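Local atomic coordinates of MUTM (fpg) protein (Thermus thermophilus, PDB entry 1EE8), a protein that belongs to the MutM (Fpg) family, with an N-terminal beta-rich domain, a helical H2TH domain and a C-terminal zinc finger. Residues V25-L38 / F95-R108. Residues are numbered along the deposited sequence; the frame is centred on the assembly and turned at random.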
# COMPACT_ATOMS: atom_id res chain seq x y z
N VAL A 25 -10.57 2.81 2.15
CA VAL A 25 -10.95 1.67 2.97
C VAL A 25 -10.68 2.19 4.36
O VAL A 25 -9.53 2.32 4.78
CB VAL A 25 -10.07 0.44 2.71
CG1 VAL A 25 -10.59 -0.74 3.52
CG2 VAL A 25 -10.06 0.11 1.23
N VAL A 26 -11.75 2.51 5.06
CA VAL A 26 -11.64 3.09 6.38
C VAL A 26 -11.72 2.07 7.51
O VAL A 26 -12.63 1.25 7.57
CB VAL A 26 -12.74 4.16 6.58
CG1 VAL A 26 -12.50 4.95 7.86
CG2 VAL A 26 -12.76 5.09 5.37
N HIS A 27 -10.75 2.15 8.41
CA HIS A 27 -10.72 1.27 9.57
C HIS A 27 -9.55 1.69 10.46
O HIS A 27 -8.77 2.57 10.10
CB HIS A 27 -10.52 -0.19 9.16
CG HIS A 27 -9.12 -0.50 8.72
ND1 HIS A 27 -8.73 -0.50 7.39
CD2 HIS A 27 -8.00 -0.77 9.43
CE1 HIS A 27 -7.44 -0.75 7.31
NE2 HIS A 27 -6.97 -0.92 8.54
N ARG A 28 -9.46 1.07 11.63
CA ARG A 28 -8.36 1.32 12.53
C ARG A 28 -7.94 0.01 13.17
O ARG A 28 -7.81 -0.11 14.39
CB ARG A 28 -8.71 2.39 13.57
CG ARG A 28 -9.86 2.09 14.50
CD ARG A 28 -10.21 3.40 15.23
NE ARG A 28 -11.04 3.23 16.42
CZ ARG A 28 -12.17 2.54 16.48
NH1 ARG A 28 -12.62 1.91 15.40
NH2 ARG A 28 -12.85 2.48 17.61
N ASP A 29 -7.75 -0.99 12.32
CA ASP A 29 -7.31 -2.31 12.77
C ASP A 29 -6.40 -2.91 11.72
O ASP A 29 -6.78 -3.83 11.00
CB ASP A 29 -8.50 -3.23 13.02
CG ASP A 29 -8.08 -4.58 13.60
OD1 ASP A 29 -8.96 -5.37 14.01
OD2 ASP A 29 -6.85 -4.86 13.63
N PRO A 30 -5.17 -2.39 11.61
CA PRO A 30 -4.19 -2.88 10.64
C PRO A 30 -3.81 -4.34 10.88
O PRO A 30 -3.24 -4.99 10.01
CB PRO A 30 -3.01 -1.91 10.82
CG PRO A 30 -3.15 -1.46 12.26
CD PRO A 30 -4.64 -1.24 12.36
N ALA A 31 -4.17 -4.87 12.05
CA ALA A 31 -3.87 -6.26 12.37
C ALA A 31 -4.76 -7.19 11.56
O ALA A 31 -4.30 -8.22 11.05
CB ALA A 31 -4.10 -6.52 13.86
N ARG A 32 -6.03 -6.84 11.44
CA ARG A 32 -6.99 -7.65 10.70
C ARG A 32 -7.17 -7.22 9.24
O ARG A 32 -7.40 -8.05 8.36
CB ARG A 32 -8.35 -7.60 11.40
CG ARG A 32 -8.39 -8.25 12.78
CD ARG A 32 -9.83 -8.29 13.32
NE ARG A 32 -9.96 -9.05 14.56
CZ ARG A 32 -9.59 -8.62 15.76
NH1 ARG A 32 -9.06 -7.40 15.90
NH2 ARG A 32 -9.74 -9.39 16.83
N TYR A 33 -7.09 -5.92 8.99
CA TYR A 33 -7.24 -5.38 7.64
C TYR A 33 -5.88 -4.90 7.22
O TYR A 33 -5.47 -3.78 7.53
CB TYR A 33 -8.28 -4.26 7.68
CG TYR A 33 -9.47 -4.71 8.47
CD1 TYR A 33 -10.03 -5.97 8.26
CD2 TYR A 33 -10.00 -3.92 9.50
CE1 TYR A 33 -11.07 -6.44 9.06
CE2 TYR A 33 -11.04 -4.38 10.29
CZ TYR A 33 -11.56 -5.64 10.07
OH TYR A 33 -12.54 -6.14 10.90
N ARG A 34 -5.16 -5.78 6.52
CA ARG A 34 -3.79 -5.52 6.11
C ARG A 34 -3.56 -4.94 4.74
O ARG A 34 -4.15 -5.40 3.75
CB ARG A 34 -3.00 -6.82 6.24
CG ARG A 34 -3.08 -7.44 7.61
CD ARG A 34 -2.62 -8.89 7.60
NE ARG A 34 -2.91 -9.54 8.87
CZ ARG A 34 -3.04 -10.85 9.03
NH1 ARG A 34 -2.91 -11.67 7.99
NH2 ARG A 34 -3.31 -11.35 10.23
N ASN A 35 -2.69 -3.93 4.69
CA ASN A 35 -2.32 -3.28 3.44
C ASN A 35 -3.51 -2.82 2.62
O ASN A 35 -3.49 -2.92 1.39
CB ASN A 35 -1.46 -4.24 2.60
CG ASN A 35 -0.22 -4.70 3.34
OD1 ASN A 35 -0.04 -5.89 3.60
ND2 ASN A 35 0.63 -3.75 3.68
N THR A 36 -4.54 -2.31 3.27
CA THR A 36 -5.72 -1.85 2.53
C THR A 36 -5.45 -0.56 1.75
O THR A 36 -6.13 -0.28 0.77
CB THR A 36 -6.93 -1.65 3.47
OG1 THR A 36 -6.59 -0.70 4.49
CG2 THR A 36 -7.32 -2.96 4.11
N ALA A 37 -4.45 0.22 2.16
CA ALA A 37 -4.13 1.47 1.47
C ALA A 37 -3.76 1.19 0.01
O ALA A 37 -3.89 2.05 -0.86
CB ALA A 37 -2.98 2.19 2.17
N LEU A 38 -3.32 -0.03 -0.25
CA LEU A 38 -2.93 -0.43 -1.59
C LEU A 38 -4.10 -0.33 -2.55
O LEU A 38 -3.93 -0.02 -3.73
CB LEU A 38 -2.42 -1.87 -1.54
CG LEU A 38 -1.22 -2.22 -2.41
CD1 LEU A 38 -0.04 -1.38 -1.97
CD2 LEU A 38 -0.91 -3.70 -2.29
N PHE A 95 -18.36 -3.20 6.37
CA PHE A 95 -17.96 -4.55 6.75
C PHE A 95 -18.41 -4.81 8.19
O PHE A 95 -17.78 -4.39 9.15
CB PHE A 95 -16.44 -4.71 6.60
CG PHE A 95 -15.95 -6.12 6.84
CD1 PHE A 95 -15.19 -6.42 7.96
CD2 PHE A 95 -16.26 -7.14 5.94
CE1 PHE A 95 -14.73 -7.72 8.19
CE2 PHE A 95 -15.82 -8.45 6.17
CZ PHE A 95 -15.05 -8.74 7.30
N HIS A 96 -19.55 -5.48 8.30
CA HIS A 96 -20.18 -5.84 9.56
C HIS A 96 -19.51 -7.13 10.03
O HIS A 96 -19.43 -8.10 9.27
CB HIS A 96 -21.66 -6.09 9.30
CG HIS A 96 -22.39 -6.70 10.46
ND1 HIS A 96 -22.61 -6.03 11.64
CD2 HIS A 96 -22.94 -7.93 10.61
CE1 HIS A 96 -23.27 -6.82 12.47
NE2 HIS A 96 -23.48 -7.97 11.87
N ASP A 97 -19.02 -7.16 11.26
CA ASP A 97 -18.38 -8.37 11.75
C ASP A 97 -18.36 -8.47 13.27
O ASP A 97 -17.36 -8.13 13.92
CB ASP A 97 -16.95 -8.48 11.21
CG ASP A 97 -16.32 -9.85 11.48
OD1 ASP A 97 -15.09 -9.99 11.28
OD2 ASP A 97 -17.05 -10.78 11.88
N PRO A 98 -19.46 -8.94 13.86
CA PRO A 98 -19.61 -9.10 15.31
C PRO A 98 -18.46 -9.86 15.99
O PRO A 98 -17.86 -9.36 16.93
CB PRO A 98 -20.93 -9.86 15.43
CG PRO A 98 -21.72 -9.33 14.28
CD PRO A 98 -20.70 -9.33 13.16
N ARG A 99 -18.15 -11.07 15.51
CA ARG A 99 -17.10 -11.88 16.13
C ARG A 99 -15.66 -11.59 15.73
O ARG A 99 -14.73 -12.18 16.28
CB ARG A 99 -17.41 -13.36 15.96
CG ARG A 99 -18.72 -13.78 16.64
CD ARG A 99 -18.78 -15.27 16.90
NE ARG A 99 -17.69 -15.71 17.78
CZ ARG A 99 -17.54 -16.95 18.22
NH1 ARG A 99 -16.51 -17.24 19.01
NH2 ARG A 99 -18.41 -17.89 17.89
N ARG A 100 -15.48 -10.69 14.77
CA ARG A 100 -14.16 -10.26 14.30
C ARG A 100 -13.25 -11.31 13.69
O ARG A 100 -12.03 -11.22 13.81
CB ARG A 100 -13.41 -9.55 15.44
CG ARG A 100 -14.24 -8.52 16.19
CD ARG A 100 -13.41 -7.72 17.18
NE ARG A 100 -12.61 -6.70 16.52
CZ ARG A 100 -11.80 -5.85 17.16
NH1 ARG A 100 -11.70 -5.91 18.48
NH2 ARG A 100 -11.12 -4.94 16.48
N PHE A 101 -13.83 -12.31 13.02
CA PHE A 101 -13.02 -13.34 12.38
C PHE A 101 -12.67 -12.92 10.96
O PHE A 101 -11.70 -13.40 10.38
CB PHE A 101 -13.77 -14.67 12.37
CG PHE A 101 -13.74 -15.38 13.68
CD1 PHE A 101 -12.55 -15.95 14.14
CD2 PHE A 101 -14.88 -15.49 14.47
CE1 PHE A 101 -12.51 -16.62 15.37
CE2 PHE A 101 -14.85 -16.15 15.69
CZ PHE A 101 -13.66 -16.72 16.14
N GLY A 102 -13.46 -12.00 10.40
CA GLY A 102 -13.19 -11.54 9.06
C GLY A 102 -11.82 -10.89 8.91
O GLY A 102 -11.25 -10.40 9.88
N ARG A 103 -11.29 -10.91 7.70
CA ARG A 103 -9.99 -10.32 7.42
C ARG A 103 -10.04 -9.64 6.05
O ARG A 103 -10.86 -10.01 5.21
CB ARG A 103 -8.90 -11.39 7.41
CG ARG A 103 -8.67 -12.08 8.75
CD ARG A 103 -7.89 -11.19 9.70
NE ARG A 103 -7.58 -11.87 10.96
CZ ARG A 103 -8.47 -12.10 11.92
NH1 ARG A 103 -8.10 -12.72 13.03
NH2 ARG A 103 -9.72 -11.70 11.78
N LEU A 104 -9.19 -8.65 5.85
CA LEU A 104 -9.10 -7.96 4.57
C LEU A 104 -7.63 -7.98 4.19
O LEU A 104 -6.76 -7.80 5.05
CB LEU A 104 -9.58 -6.50 4.66
CG LEU A 104 -11.09 -6.22 4.73
CD1 LEU A 104 -11.32 -4.70 4.73
CD2 LEU A 104 -11.82 -6.88 3.55
N PHE A 105 -7.35 -8.20 2.91
CA PHE A 105 -5.98 -8.26 2.42
C PHE A 105 -5.79 -7.43 1.17
O PHE A 105 -6.42 -7.69 0.14
CB PHE A 105 -5.59 -9.70 2.09
CG PHE A 105 -5.75 -10.66 3.23
CD1 PHE A 105 -4.71 -10.87 4.13
CD2 PHE A 105 -6.93 -11.37 3.39
CE1 PHE A 105 -4.84 -11.79 5.18
CE2 PHE A 105 -7.07 -12.30 4.44
CZ PHE A 105 -6.02 -12.50 5.33
N GLY A 106 -4.92 -6.43 1.25
CA GLY A 106 -4.62 -5.62 0.08
C GLY A 106 -3.41 -6.31 -0.51
O GLY A 106 -2.41 -6.49 0.18
N VAL A 107 -3.50 -6.72 -1.76
CA VAL A 107 -2.37 -7.42 -2.38
C VAL A 107 -2.22 -7.12 -3.86
O VAL A 107 -3.18 -6.76 -4.53
CB VAL A 107 -2.52 -8.95 -2.25
CG1 VAL A 107 -2.55 -9.37 -0.78
CG2 VAL A 107 -3.79 -9.39 -2.96
N ARG A 108 -1.00 -7.25 -4.37
CA ARG A 108 -0.77 -7.06 -5.80
C ARG A 108 -1.54 -8.26 -6.36
O ARG A 108 -1.60 -9.30 -5.71
CB ARG A 108 0.71 -7.19 -6.13
CG ARG A 108 1.57 -6.07 -5.58
CD ARG A 108 2.09 -5.18 -6.70
NE ARG A 108 1.02 -4.58 -7.50
CZ ARG A 108 1.23 -3.83 -8.58
NH1 ARG A 108 2.47 -3.58 -9.00
NH2 ARG A 108 0.20 -3.33 -9.26
O HOH W 1 -11.71 -4.79 13.88
O HOH W 2 -9.67 -12.28 15.19
O HOH W 3 -12.97 -8.71 11.38
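The carbonyl oxygen of Arg-100 is gripped by two arginines: Arg-32 NE donates to Arg-100 O over 3.1 Å, in the carbonyl plane on a lone pair, and Arg-103 NH2 reaches it as well, tilted from that plane. A water adds a third bond. Arginine suits all three positions, offering several N-H groups and flat faces. The extended chain of Arg-32 carries its guanidinium onto that of Arg-100, centres 3.8 Å apart and planes at 18°. Asp-29 OD1 binds both, its charge probably favouring the stacking: it takes a straight bond from Arg-32 NH1 at 2.8 Å and a longer salt bridge from Arg-100 NH2 at 3.3 Å. Asp-29 OD2 accepts from the backbone N of Arg-32, an Asx motif that probably helps hold the turn. Bent at chi2 (-76°), Arg-103 folds back so that one guanidinium face lies against the aliphatic part of Arg-32.

The backbones pair as parallel strands, with Leu-104 N bonded to Arg-32 O, Arg-34 N to Leu-104 O and Gly-106 N to Arg-34 O (2.8 Å). Glycine fits at Gly-106 because a CB there would clash with Asn-35 O, to which Gly-106 CA makes a CA-H...O contact of 3.2 Å. On one face Tyr-33 CD1 packs 3.7 Å from Leu-104 CB, while Tyr-33 OH donates to a water that donates to Asp-97 OD1 and Gly-102 O. On the other, Arg-34 NH1 meets the ring edge of Phe-105. Strand 33-34 is, within this chain, an outermost strand of the N-terminal domain's mixed sheet, beside strand 103-108, whose other neighbour is strand 62-67.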